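PDB 2DV6: nitrite reductase from Hyphomicrobium denitrificans, which probably catalyses the copper-dependent reduction of nitrite to nitric oxide, with a cytochrome c as the likely electron donor in denitrification. Local coordinates for residues A[339-344]-A[349-354]. Residues are numbered along the deposited sequence; the frame is centred on the assembly and turned at random.
Sequences HPLYAS and VRIFFG
Leu-341 and Ile-351 meet end to end, and Ala-343 meets Val-349 one step further along. These four buried residues make up the whole contact, which is small, at 106 Å² summed over both sides. Leu-341 has its CB directed at the facing strand, and its branch CD2 reaches CD1 of Ile-351 at 4.2 Å. Ile-351 does not start out in that direction. Its longer arm is extended, with CD1 anti to CA (chi2 172°), and this carries the terminal methyl over to the leucine. The second pair is closer. The single methyl of Ala-343, its CB, lies 3.8 Å from CG2 of Val-349.

The backbones stay well apart and are not paired as sheet neighbours. The CA atoms of Leu-341 and Ile-351 are 10.0 Å apart, and those of Ala-343 and Val-349 only 7.8 Å. The gap therefore narrows toward the short connection between the two segments, where a small alanine faces the valine.

The contact is part of the apolar interior of a cupredoxin-like beta sandwich, with one strand from each sheet. It is plain core packing, away from the copper sites. Strand 341-343 is bonded through its backbone to strand 427-431, and Leu-429 of that strand also touches Leu-341 and Ala-343. In the other sheet, strand 348-357 runs between strands 290-299 and 397-404. Phe-292 of the former packs on Leu-341, and Val-401 and Phe-403 of the latter pack on Ile-351 and Val-349.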
# COMPACT_ATOMS: atom_id res chain seq x y z
N HIS A 339 1.74 42.47 -16.91
CA HIS A 339 2.33 43.80 -16.93
C HIS A 339 3.79 43.81 -16.55
O HIS A 339 4.15 44.05 -15.38
CB HIS A 339 1.55 44.76 -16.02
CG HIS A 339 0.95 44.08 -14.85
ND1 HIS A 339 -0.42 44.01 -14.65
CD2 HIS A 339 1.52 43.40 -13.82
CE1 HIS A 339 -0.65 43.31 -13.55
NE2 HIS A 339 0.51 42.93 -13.03
N PRO A 340 4.66 43.60 -17.54
CA PRO A 340 6.07 43.68 -17.27
C PRO A 340 6.43 45.09 -16.82
O PRO A 340 5.62 46.03 -16.93
CB PRO A 340 6.71 43.35 -18.62
CG PRO A 340 5.64 43.54 -19.63
CD PRO A 340 4.37 43.25 -18.95
N LEU A 341 7.62 45.22 -16.26
CA LEU A 341 8.23 46.53 -16.07
C LEU A 341 8.80 47.04 -17.40
O LEU A 341 9.26 46.27 -18.23
CB LEU A 341 9.33 46.46 -15.01
CG LEU A 341 9.10 46.09 -13.54
CD1 LEU A 341 8.55 44.65 -13.37
CD2 LEU A 341 10.42 46.29 -12.76
N TYR A 342 8.72 48.35 -17.61
CA TYR A 342 9.18 49.04 -18.84
C TYR A 342 10.03 50.22 -18.42
O TYR A 342 9.61 50.99 -17.56
CB TYR A 342 7.99 49.58 -19.65
CG TYR A 342 7.21 48.52 -20.38
CD1 TYR A 342 7.74 47.91 -21.54
CD2 TYR A 342 5.96 48.10 -19.92
CE1 TYR A 342 7.04 46.91 -22.22
CE2 TYR A 342 5.24 47.11 -20.61
CZ TYR A 342 5.79 46.52 -21.75
OH TYR A 342 5.07 45.55 -22.41
N ALA A 343 11.23 50.34 -18.99
CA ALA A 343 12.04 51.56 -18.79
C ALA A 343 12.82 51.88 -20.08
O ALA A 343 12.68 51.16 -21.06
CB ALA A 343 12.99 51.41 -17.58
N SER A 344 13.58 52.99 -20.09
CA SER A 344 14.33 53.41 -21.27
C SER A 344 15.80 53.41 -20.98
O SER A 344 16.22 53.61 -19.82
CB SER A 344 13.92 54.82 -21.71
OG SER A 344 12.52 54.86 -21.93
N VAL A 349 16.75 53.61 -12.34
CA VAL A 349 15.54 52.92 -11.95
C VAL A 349 15.64 52.44 -10.48
O VAL A 349 16.72 52.13 -9.98
CB VAL A 349 15.31 51.77 -12.95
CG1 VAL A 349 14.78 50.56 -12.32
CG2 VAL A 349 14.46 52.26 -14.13
N ARG A 350 14.51 52.42 -9.80
CA ARG A 350 14.48 51.98 -8.41
C ARG A 350 13.40 50.91 -8.30
O ARG A 350 12.31 51.10 -8.82
CB ARG A 350 14.15 53.16 -7.50
CG ARG A 350 13.62 52.79 -6.10
CD ARG A 350 14.30 53.66 -5.12
NE ARG A 350 13.73 54.96 -5.18
CZ ARG A 350 14.39 56.10 -5.06
NH1 ARG A 350 13.66 57.19 -5.13
NH2 ARG A 350 15.72 56.16 -4.86
N ILE A 351 13.71 49.79 -7.68
CA ILE A 351 12.68 48.77 -7.37
C ILE A 351 12.55 48.71 -5.85
O ILE A 351 13.55 48.53 -5.13
CB ILE A 351 13.02 47.38 -7.97
CG1 ILE A 351 13.19 47.46 -9.49
CG2 ILE A 351 11.94 46.30 -7.58
CD1 ILE A 351 13.74 46.16 -10.13
N PHE A 352 11.33 48.91 -5.35
CA PHE A 352 11.02 48.63 -3.94
C PHE A 352 10.61 47.17 -3.93
O PHE A 352 9.59 46.81 -4.55
CB PHE A 352 9.85 49.49 -3.44
CG PHE A 352 10.14 50.98 -3.43
CD1 PHE A 352 9.69 51.80 -4.48
CD2 PHE A 352 10.83 51.57 -2.35
CE1 PHE A 352 9.92 53.21 -4.45
CE2 PHE A 352 11.06 52.97 -2.32
CZ PHE A 352 10.63 53.77 -3.36
N PHE A 353 11.44 46.33 -3.31
CA PHE A 353 11.22 44.88 -3.35
C PHE A 353 10.92 44.33 -1.94
O PHE A 353 11.72 44.53 -1.04
CB PHE A 353 12.42 44.15 -3.97
CG PHE A 353 12.24 42.65 -3.96
CD1 PHE A 353 11.30 42.05 -4.80
CD2 PHE A 353 12.92 41.86 -3.06
CE1 PHE A 353 11.10 40.67 -4.77
CE2 PHE A 353 12.72 40.48 -3.02
CZ PHE A 353 11.82 39.89 -3.86
N GLY A 354 9.79 43.66 -1.75
CA GLY A 354 9.45 43.14 -0.45
C GLY A 354 9.10 41.68 -0.51
O GLY A 354 8.69 41.19 -1.55